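Local coordinates for protein sorbitol dehydrogenase (Gluconobacter oxydans, PDB 5ITG) that probably oxidises D-sorbitol to L-sorbose with NADP as hydride acceptor, as a dehydrogenase of the mannitol dehydrogenase family, at residues C306-L311 and S324-N329; N332-D337 and G352-V357; R471-I474 and K480-I483. All blocks are in the same frame, centred on the assembly; numbering follows the deposited sequence.

Overall arrangement
Followed from the N terminus, the chain leaves the Rossmann part and runs along helix 288-312; contact 1, a helix-helix contact with twelve residues between its segments, then sets the start of helix 324-338 against that helix. The same helix carries on into contact 2, again helix on helix, which closes the next connection, with fourteen residues between its segments, onto helix 350-361. Contact 3 comes last, where the C-terminal tail folds back on its own helix, 461-477. The three lie in series, neither nested nor crossed. Contacts 1 and 3 nevertheless touch: Glu325 and Lys480 form a salt bridge, and Ile483 packs on Asn329, tying the tail to helix 324-338.

Contact 1 of 3, residues C306-L311 and S324-N329; sequences CFPGIL and SELLGN
Gly309 and Leu326 mark the closest backbone approach between the two helical segments, their CA atoms lying 7.2 Å apart. One side chain fills that gap. Leu326 holds its CG beside the backbone N and anti to the carbonyl carbon (chi1 -60°), a setting that carries the fork of the leucine out to the facing helix, where its two methyls part. CD1 comes down on the bare backbone of Gly309, with 3.7 Å to the CA, while CD2 lies alongside the ring of Pro308, 4.0 Å from CB and 4.1 Å from CG. The two side chains run antiparallel past each other, touching along their flanks. The pair illustrates how a glycine in a buried helix lets a side chain of the next helix settle directly on the main chain. It joins helix 288-312, kinked at Pro308 because the proline nitrogen has no hydrogen to give to the preceding turn, to helix 324-338 of the all-helical part of the mannitol dehydrogenase C-terminal domain. Just past the kink the ordinary pattern is present, with Ile310 N bonded to Cys306 O at 3.0 Å. An alanine in place of Leu326 would take away the whole fork, CG with both methyls, and is likely to open a gap above Gly309 and beside Pro308, leaving the two helices without their direct side-chain touch at this level. Around the pair, Tyr314 also packs on Leu326, and Val479 and Ser408 reach Pro308. The backbone N of Leu326 gives its hydrogen to OD1 of Asp323, immediately ahead of the helix.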
loop_
_atom_site.group_PDB
_atom_site.type_symbol
_atom_site.label_atom_id
_atom_site.label_comp_id
_atom_site.label_asym_id
_atom_site.label_seq_id
_atom_site.Cartn_x
_atom_site.Cartn_y
_atom_site.Cartn_z
ATOM N N CYS A 306 6.121 -17.667 -3.461
ATOM C CA CYS A 306 4.965 -18.394 -2.951
ATOM C C CYS A 306 4.314 -19.455 -3.815
ATOM O O CYS A 306 3.776 -20.414 -3.274
ATOM C CB CYS A 306 3.914 -17.403 -2.447
ATOM S SG CYS A 306 4.468 -16.467 -0.982
ATOM N N PHE A 307 4.349 -19.319 -5.139
ATOM C CA PHE A 307 3.736 -20.348 -5.966
ATOM C C PHE A 307 4.459 -21.689 -5.753
ATOM O O PHE A 307 3.817 -22.710 -5.478
ATOM C CB PHE A 307 3.741 -19.953 -7.455
ATOM C CG PHE A 307 2.807 -18.806 -7.799
ATOM C CD1 PHE A 307 1.672 -18.546 -7.032
ATOM C CD2 PHE A 307 3.028 -18.029 -8.936
ATOM C CE1 PHE A 307 0.773 -17.537 -7.387
ATOM C CE2 PHE A 307 2.126 -17.010 -9.302
ATOM C CZ PHE A 307 1.003 -16.768 -8.527
ATOM N N PRO A 308 5.798 -21.717 -5.881
ATOM C CA PRO A 308 6.446 -23.012 -5.657
ATOM C C PRO A 308 6.481 -23.382 -4.169
ATOM O O PRO A 308 6.511 -24.566 -3.813
ATOM C CB PRO A 308 7.838 -22.818 -6.268
ATOM C CG PRO A 308 8.081 -21.350 -6.132
ATOM C CD PRO A 308 6.742 -20.747 -6.467
ATOM N N GLY A 309 6.463 -22.369 -3.305
ATOM C CA GLY A 309 6.472 -22.614 -1.872
ATOM C C GLY A 309 5.235 -23.377 -1.401
ATOM O O GLY A 309 5.310 -24.206 -0.485
ATOM N N ILE A 310 4.093 -23.089 -2.022
ATOM C CA ILE A 310 2.839 -23.755 -1.686
ATOM C C ILE A 310 2.942 -25.229 -2.100
ATOM O O ILE A 310 2.453 -26.120 -1.399
ATOM C CB ILE A 310 1.635 -23.087 -2.411
ATOM C CG1 ILE A 310 1.423 -21.670 -1.871
ATOM C CG2 ILE A 310 0.367 -23.927 -2.216
ATOM C CD1 ILE A 310 0.399 -20.842 -2.653
ATOM N N LEU A 311 3.588 -25.491 -3.234
ATOM C CA LEU A 311 3.758 -26.866 -3.697
ATOM C C LEU A 311 4.658 -27.644 -2.730
ATOM O O LEU A 311 4.440 -28.829 -2.489
ATOM C CB LEU A 311 4.363 -26.892 -5.107
ATOM C CG LEU A 311 3.407 -26.513 -6.241
ATOM C CD1 LEU A 311 4.168 -26.327 -7.549
ATOM C CD2 LEU A 311 2.348 -27.596 -6.375
ATOM N N SER A 324 16.443 -22.946 1.143
ATOM C CA SER A 324 17.631 -22.642 0.351
ATOM C C SER A 324 17.403 -22.624 -1.158
ATOM O O SER A 324 17.902 -21.734 -1.854
ATOM C CB SER A 324 18.755 -23.632 0.684
ATOM O OG SER A 324 19.934 -23.295 -0.028
ATOM N N GLU A 325 16.657 -23.601 -1.668
ATOM C CA GLU A 325 16.401 -23.671 -3.104
ATOM C C GLU A 325 15.424 -22.592 -3.597
ATOM O O GLU A 325 15.646 -21.990 -4.645
ATOM C CB GLU A 325 15.880 -25.067 -3.487
ATOM C CG GLU A 325 16.929 -26.190 -3.427
ATOM C CD GLU A 325 17.423 -26.489 -2.014
ATOM O OE1 GLU A 325 16.582 -26.579 -1.092
ATOM O OE2 GLU A 325 18.651 -26.646 -1.825
ATOM N N LEU A 326 14.349 -22.350 -2.851
ATOM C CA LEU A 326 13.379 -21.338 -3.254
ATOM C C LEU A 326 14.004 -19.942 -3.179
ATOM O O LEU A 326 13.690 -19.068 -3.988
ATOM C CB LEU A 326 12.136 -21.394 -2.360
ATOM C CG LEU A 326 11.364 -22.714 -2.348
ATOM C CD1 LEU A 326 10.111 -22.560 -1.478
ATOM C CD2 LEU A 326 10.983 -23.092 -3.761
ATOM N N LEU A 327 14.870 -19.736 -2.190
ATOM C CA LEU A 327 15.565 -18.463 -2.024
ATOM C C LEU A 327 16.536 -18.242 -3.180
ATOM O O LEU A 327 16.602 -17.153 -3.757
ATOM C CB LEU A 327 16.348 -18.444 -0.705
ATOM C CG LEU A 327 17.313 -17.263 -0.541
ATOM C CD1 LEU A 327 16.521 -15.968 -0.470
ATOM C CD2 LEU A 327 18.144 -17.439 0.729
ATOM N N GLY A 328 17.307 -19.271 -3.505
ATOM C CA GLY A 328 18.255 -19.152 -4.599
ATOM C C GLY A 328 17.560 -18.862 -5.920
ATOM O O GLY A 328 18.042 -18.057 -6.726
ATOM N N ASN A 329 16.419 -19.512 -6.139
ATOM C CA ASN A 329 15.650 -19.334 -7.371
ATOM C C ASN A 329 15.120 -17.905 -7.452
ATOM O O ASN A 329 15.114 -17.301 -8.521
ATOM C CB ASN A 329 14.485 -20.332 -7.403
ATOM C CG ASN A 329 13.966 -20.600 -8.812
ATOM O OD1 ASN A 329 13.056 -21.407 -8.995
ATOM N ND2 ASN A 329 14.543 -19.950 -9.804
#

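Contact 2 of 3, residues N332-D337 and G352-V357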
loop_
_atom_site.group_PDB
_atom_site.type_symbol
_atom_site.label_atom_id
_atom_site.label_comp_id
_atom_site.label_asym_id
_atom_site.label_seq_id
_atom_site.Cartn_x
_atom_site.Cartn_y
_atom_site.Cartn_z
ATOM N N ASN A 332 17.973 -15.612 -8.331
ATOM C CA ASN A 332 18.363 -15.797 -9.728
ATOM C C ASN A 332 17.369 -15.125 -10.674
ATOM O O ASN A 332 17.764 -14.563 -11.698
ATOM C CB ASN A 332 18.488 -17.290 -10.067
ATOM C CG ASN A 332 19.628 -17.964 -9.311
ATOM O OD1 ASN A 332 20.557 -17.298 -8.838
ATOM N ND2 ASN A 332 19.574 -19.289 -9.210
ATOM N N TYR A 333 16.083 -15.208 -10.342
ATOM C CA TYR A 333 15.035 -14.566 -11.147
ATOM C C TYR A 333 15.255 -13.045 -11.109
ATOM O O TYR A 333 15.296 -12.387 -12.144
ATOM C CB TYR A 333 13.657 -14.914 -10.569
ATOM C CG TYR A 333 12.477 -14.146 -11.155
ATOM C CD1 TYR A 333 12.122 -14.281 -12.497
ATOM C CD2 TYR A 333 11.697 -13.310 -10.349
ATOM C CE1 TYR A 333 11.005 -13.599 -13.029
ATOM C CE2 TYR A 333 10.582 -12.625 -10.872
ATOM C CZ TYR A 333 10.245 -12.778 -12.211
ATOM O OH TYR A 333 9.144 -12.113 -12.728
ATOM N N LEU A 334 15.392 -12.488 -9.909
ATOM C CA LEU A 334 15.612 -11.057 -9.782
ATOM C C LEU A 334 16.906 -10.595 -10.455
ATOM O O LEU A 334 16.905 -9.599 -11.179
ATOM C CB LEU A 334 15.610 -10.651 -8.311
ATOM C CG LEU A 334 14.257 -10.833 -7.618
ATOM C CD1 LEU A 334 14.411 -10.489 -6.147
ATOM C CD2 LEU A 334 13.198 -9.932 -8.266
ATOM N N ASN A 335 18.000 -11.321 -10.239
ATOM C CA ASN A 335 19.293 -10.947 -10.836
ATOM C C ASN A 335 19.405 -11.130 -12.341
ATOM O O ASN A 335 19.920 -10.260 -13.048
ATOM C CB ASN A 335 20.437 -11.741 -10.203
ATOM C CG ASN A 335 20.722 -11.322 -8.784
ATOM O OD1 ASN A 335 20.589 -10.152 -8.434
ATOM N ND2 ASN A 335 21.141 -12.273 -7.961
ATOM N N LYS A 336 18.922 -12.262 -12.829
ATOM C CA LYS A 336 19.044 -12.584 -14.245
ATOM C C LYS A 336 17.905 -12.191 -15.179
ATOM O O LYS A 336 18.141 -11.936 -16.363
ATOM C CB LYS A 336 19.298 -14.083 -14.390
ATOM C CG LYS A 336 20.421 -14.598 -13.504
ATOM C CD LYS A 336 21.740 -13.892 -13.791
ATOM C CE LYS A 336 22.796 -14.264 -12.751
ATOM N NZ LYS A 336 24.054 -13.462 -12.905
ATOM N N ASP A 337 16.680 -12.146 -14.667
ATOM C CA ASP A 337 15.531 -11.821 -15.510
ATOM C C ASP A 337 14.937 -10.427 -15.346
ATOM O O ASP A 337 14.628 -9.760 -16.335
ATOM C CB ASP A 337 14.427 -12.863 -15.291
ATOM C CG ASP A 337 14.935 -14.282 -15.467
ATOM O OD1 ASP A 337 15.484 -14.584 -16.545
ATOM O OD2 ASP A 337 14.799 -15.091 -14.529
ATOM N N GLY A 352 20.303 -3.323 -4.279
ATOM C CA GLY A 352 20.000 -2.972 -2.903
ATOM C C GLY A 352 18.517 -3.208 -2.670
ATOM O O GLY A 352 18.102 -3.610 -1.585
ATOM N N TYR A 353 17.707 -2.954 -3.692
ATOM C CA TYR A 353 16.275 -3.172 -3.557
ATOM C C TYR A 353 16.042 -4.671 -3.399
ATOM O O TYR A 353 15.246 -5.105 -2.566
ATOM C CB TYR A 353 15.513 -2.673 -4.782
ATOM C CG TYR A 353 14.013 -2.608 -4.526
ATOM C CD1 TYR A 353 13.459 -1.560 -3.796
ATOM C CD2 TYR A 353 13.170 -3.625 -4.960
ATOM C CE1 TYR A 353 12.086 -1.529 -3.498
ATOM C CE2 TYR A 353 11.807 -3.609 -4.673
ATOM C CZ TYR A 353 11.273 -2.562 -3.944
ATOM O OH TYR A 353 9.927 -2.557 -3.665
ATOM N N ARG A 354 16.738 -5.451 -4.220
ATOM C CA ARG A 354 16.647 -6.910 -4.178
ATOM C C ARG A 354 16.944 -7.385 -2.759
ATOM O O ARG A 354 16.227 -8.222 -2.209
ATOM C CB ARG A 354 17.666 -7.527 -5.145
ATOM C CG ARG A 354 17.847 -9.036 -5.014
ATOM C CD ARG A 354 19.218 -9.445 -5.570
ATOM N NE ARG A 354 20.313 -8.973 -4.720
ATOM C CZ ARG A 354 21.571 -8.813 -5.124
ATOM N NH1 ARG A 354 21.919 -9.077 -6.380
ATOM N NH2 ARG A 354 22.493 -8.401 -4.264
ATOM N N ASP A 355 18.006 -6.846 -2.168
ATOM C CA ASP A 355 18.372 -7.234 -0.815
ATOM C C ASP A 355 17.253 -6.937 0.175
ATOM O O ASP A 355 16.983 -7.745 1.063
ATOM C CB ASP A 355 19.660 -6.530 -0.378
ATOM C CG ASP A 355 20.874 -7.010 -1.155
ATOM O OD1 ASP A 355 20.829 -8.146 -1.678
ATOM O OD2 ASP A 355 21.876 -6.265 -1.231
ATOM N N SER A 356 16.594 -5.791 0.023
ATOM C CA SER A 356 15.505 -5.439 0.934
ATOM C C SER A 356 14.303 -6.366 0.754
ATOM O O SER A 356 13.631 -6.715 1.724
ATOM C CB SER A 356 15.064 -3.984 0.730
ATOM O OG SER A 356 14.445 -3.796 -0.534
ATOM N N VAL A 357 14.021 -6.759 -0.483
ATOM C CA VAL A 357 12.894 -7.654 -0.724
ATOM C C VAL A 357 13.123 -8.948 0.045
ATOM O O VAL A 357 12.247 -9.410 0.775
ATOM C CB VAL A 357 12.726 -7.945 -2.238
ATOM C CG1 VAL A 357 11.866 -9.192 -2.453
ATOM C CG2 VAL A 357 12.071 -6.724 -2.914
#
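Leu334, the first residue of 332-337 to meet the other helix, stands opposite Arg354, with their CA atoms 7.0 Å apart. Its CD1 methyl rests on the aliphatic part of the arginine, 3.9 Å from CG, and the two chains pass each other at a slant. One residue further on, Asn335 takes up the polar end of the same side chain: Arg354 NH1 donates to Asn335 OD1 at 2.7 Å, a short and fairly straight bond (159° at the hydrogen). The oxygen lies at the edge of the guanidinium, in its plane, yet the amide itself is turned almost perpendicular to that plane (87°). OD1 also comes within 3.3 Å of Arg354 CD. A bend at chi3 of the arginine (69°) sets the guanidinium between Asn335 and its own neighbour Asp355. There NE at 3.2 Å and NH2 at 3.1 Å both donate to the single atom Asp355 OD1, a salt bridge within the helix, made side-on and from one face of the carboxylate, which probably fixes the rotation of the guanidinium. The helix widens into a pi-type turn over 334-337, which takes in both contact residues. Helices 324-338 and 350-361 thus pair through a leucine and an asparagine sharing one arginine, and both also pack against helix 288-312, Tyr333 on Met304 from one and Arg354 on Met297 from the other, while Asp337 is salt-bridged to Arg401 of helix 400-412.

Contact 3 of 3, residues R471-I474 and K480-I483; sequences RKII and KAAI
Ala482 directs its methyl at two successive isoleucines, Ile473 and Ile474, of helix 461-477, where the C-terminal tail folds back over the helix it has just left. After the chain has turned back, Lys480 to Ile483 form a type I beta turn, closed by a bond of 3.2 Å from Ile483 N to Lys480 O, which presents both middle residues to the helix. The two isoleucines meet it with different branches. Ile473 uses CG2, the branch standing anti to the backbone N when CG1 sits beside it (chi1 -65°). That methyl lies over the peptide between Ala481 and Ala482, at 3.8 Å from Ala481 O, and also touches both alanine methyls, with Ala481 CB 4.0 Å away. Ile474 instead offers the flank of its longer branch, CG1, and the methyl of Ala482 sits in the angle between the two side chains. The small side chains of the turn are consistent with so near a backbone approach, the CA atoms of Ile474 and Ala482 being 5.7 Å apart. Both segments are also moored to other helices: Arg471 pairs with Glu411 of helix 400-412, and Lys480 with Asp323 and Glu325 at the start of helix 324-338. The packing of the alanine methyl is uneven, for Ala482 CB stands 3.9 Å from Ile473 CG2. Against Ile474 CG1, Ala482 CB presses to 3.5 Å, tighter than an ordinary carbon contact.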
loop_
_atom_site.group_PDB
_atom_site.type_symbol
_atom_site.label_atom_id
_atom_site.label_comp_id
_atom_site.label_asym_id
_atom_site.label_seq_id
_atom_site.Cartn_x
_atom_site.Cartn_y
_atom_site.Cartn_z
ATOM N N ARG A 471 6.522 -28.521 -16.042
ATOM C CA ARG A 471 5.333 -28.991 -15.336
ATOM C C ARG A 471 5.461 -30.501 -15.184
ATOM O O ARG A 471 5.113 -31.065 -14.148
ATOM C CB ARG A 471 4.050 -28.683 -16.116
ATOM C CG ARG A 471 3.622 -27.218 -16.126
ATOM C CD ARG A 471 2.202 -27.075 -16.678
ATOM N NE ARG A 471 1.225 -27.721 -15.807
ATOM C CZ ARG A 471 -0.080 -27.812 -16.057
ATOM N NH1 ARG A 471 -0.592 -27.298 -17.168
ATOM N NH2 ARG A 471 -0.877 -28.416 -15.183
ATOM N N LYS A 472 5.961 -31.146 -16.230
ATOM C CA LYS A 472 6.135 -32.594 -16.216
ATOM C C LYS A 472 7.112 -33.010 -15.126
ATOM O O LYS A 472 6.856 -33.956 -14.380
ATOM C CB LYS A 472 6.617 -33.076 -17.586
ATOM C CG LYS A 472 5.501 -33.180 -18.621
ATOM C CD LYS A 472 6.062 -33.406 -20.017
ATOM C CE LYS A 472 5.023 -34.002 -20.960
ATOM N NZ LYS A 472 3.801 -33.164 -21.108
ATOM N N ILE A 473 8.225 -32.295 -15.024
ATOM C CA ILE A 473 9.227 -32.593 -14.009
ATOM C C ILE A 473 8.658 -32.345 -12.611
ATOM O O ILE A 473 8.840 -33.159 -11.708
ATOM C CB ILE A 473 10.482 -31.726 -14.207
ATOM C CG1 ILE A 473 11.157 -32.100 -15.529
ATOM C CG2 ILE A 473 11.433 -31.902 -13.020
ATOM C CD1 ILE A 473 12.340 -31.231 -15.892
ATOM N N ILE A 474 7.964 -31.221 -12.446
ATOM C CA ILE A 474 7.365 -30.871 -11.163
ATOM C C ILE A 474 6.384 -31.930 -10.682
ATOM O O ILE A 474 6.356 -32.271 -9.503
ATOM C CB ILE A 474 6.583 -29.535 -11.231
ATOM C CG1 ILE A 474 7.549 -28.360 -11.402
ATOM C CG2 ILE A 474 5.748 -29.363 -9.969
ATOM C CD1 ILE A 474 6.859 -27.020 -11.506
ATOM N N LYS A 480 11.209 -28.692 -6.582
ATOM C CA LYS A 480 12.629 -28.360 -6.539
ATOM C C LYS A 480 13.429 -28.981 -7.675
ATOM O O LYS A 480 14.417 -28.409 -8.133
ATOM C CB LYS A 480 13.234 -28.752 -5.193
ATOM C CG LYS A 480 12.695 -27.940 -4.039
ATOM C CD LYS A 480 13.448 -28.242 -2.760
ATOM C CE LYS A 480 13.068 -27.261 -1.663
ATOM N NZ LYS A 480 13.938 -27.484 -0.481
ATOM N N ALA A 481 12.991 -30.145 -8.141
ATOM C CA ALA A 481 13.672 -30.831 -9.229
ATOM C C ALA A 481 13.591 -30.039 -10.539
ATOM O O ALA A 481 14.401 -30.236 -11.441
ATOM C CB ALA A 481 13.068 -32.217 -9.424
ATOM N N ALA A 482 12.623 -29.131 -10.634
ATOM C CA ALA A 482 12.433 -28.344 -11.847
ATOM C C ALA A 482 13.106 -26.969 -11.840
ATOM O O ALA A 482 13.075 -26.257 -12.844
ATOM C CB ALA A 482 10.933 -28.188 -12.125
ATOM N N ILE A 483 13.713 -26.604 -10.717
ATOM C CA ILE A 483 14.387 -25.317 -10.592
ATOM C C ILE A 483 15.625 -25.241 -11.487
ATOM O O ILE A 483 16.517 -26.084 -11.392
ATOM C CB ILE A 483 14.837 -25.061 -9.135
ATOM C CG1 ILE A 483 13.614 -24.904 -8.232
ATOM C CG2 ILE A 483 15.761 -23.827 -9.079
ATOM C CD1 ILE A 483 13.949 -24.712 -6.763
#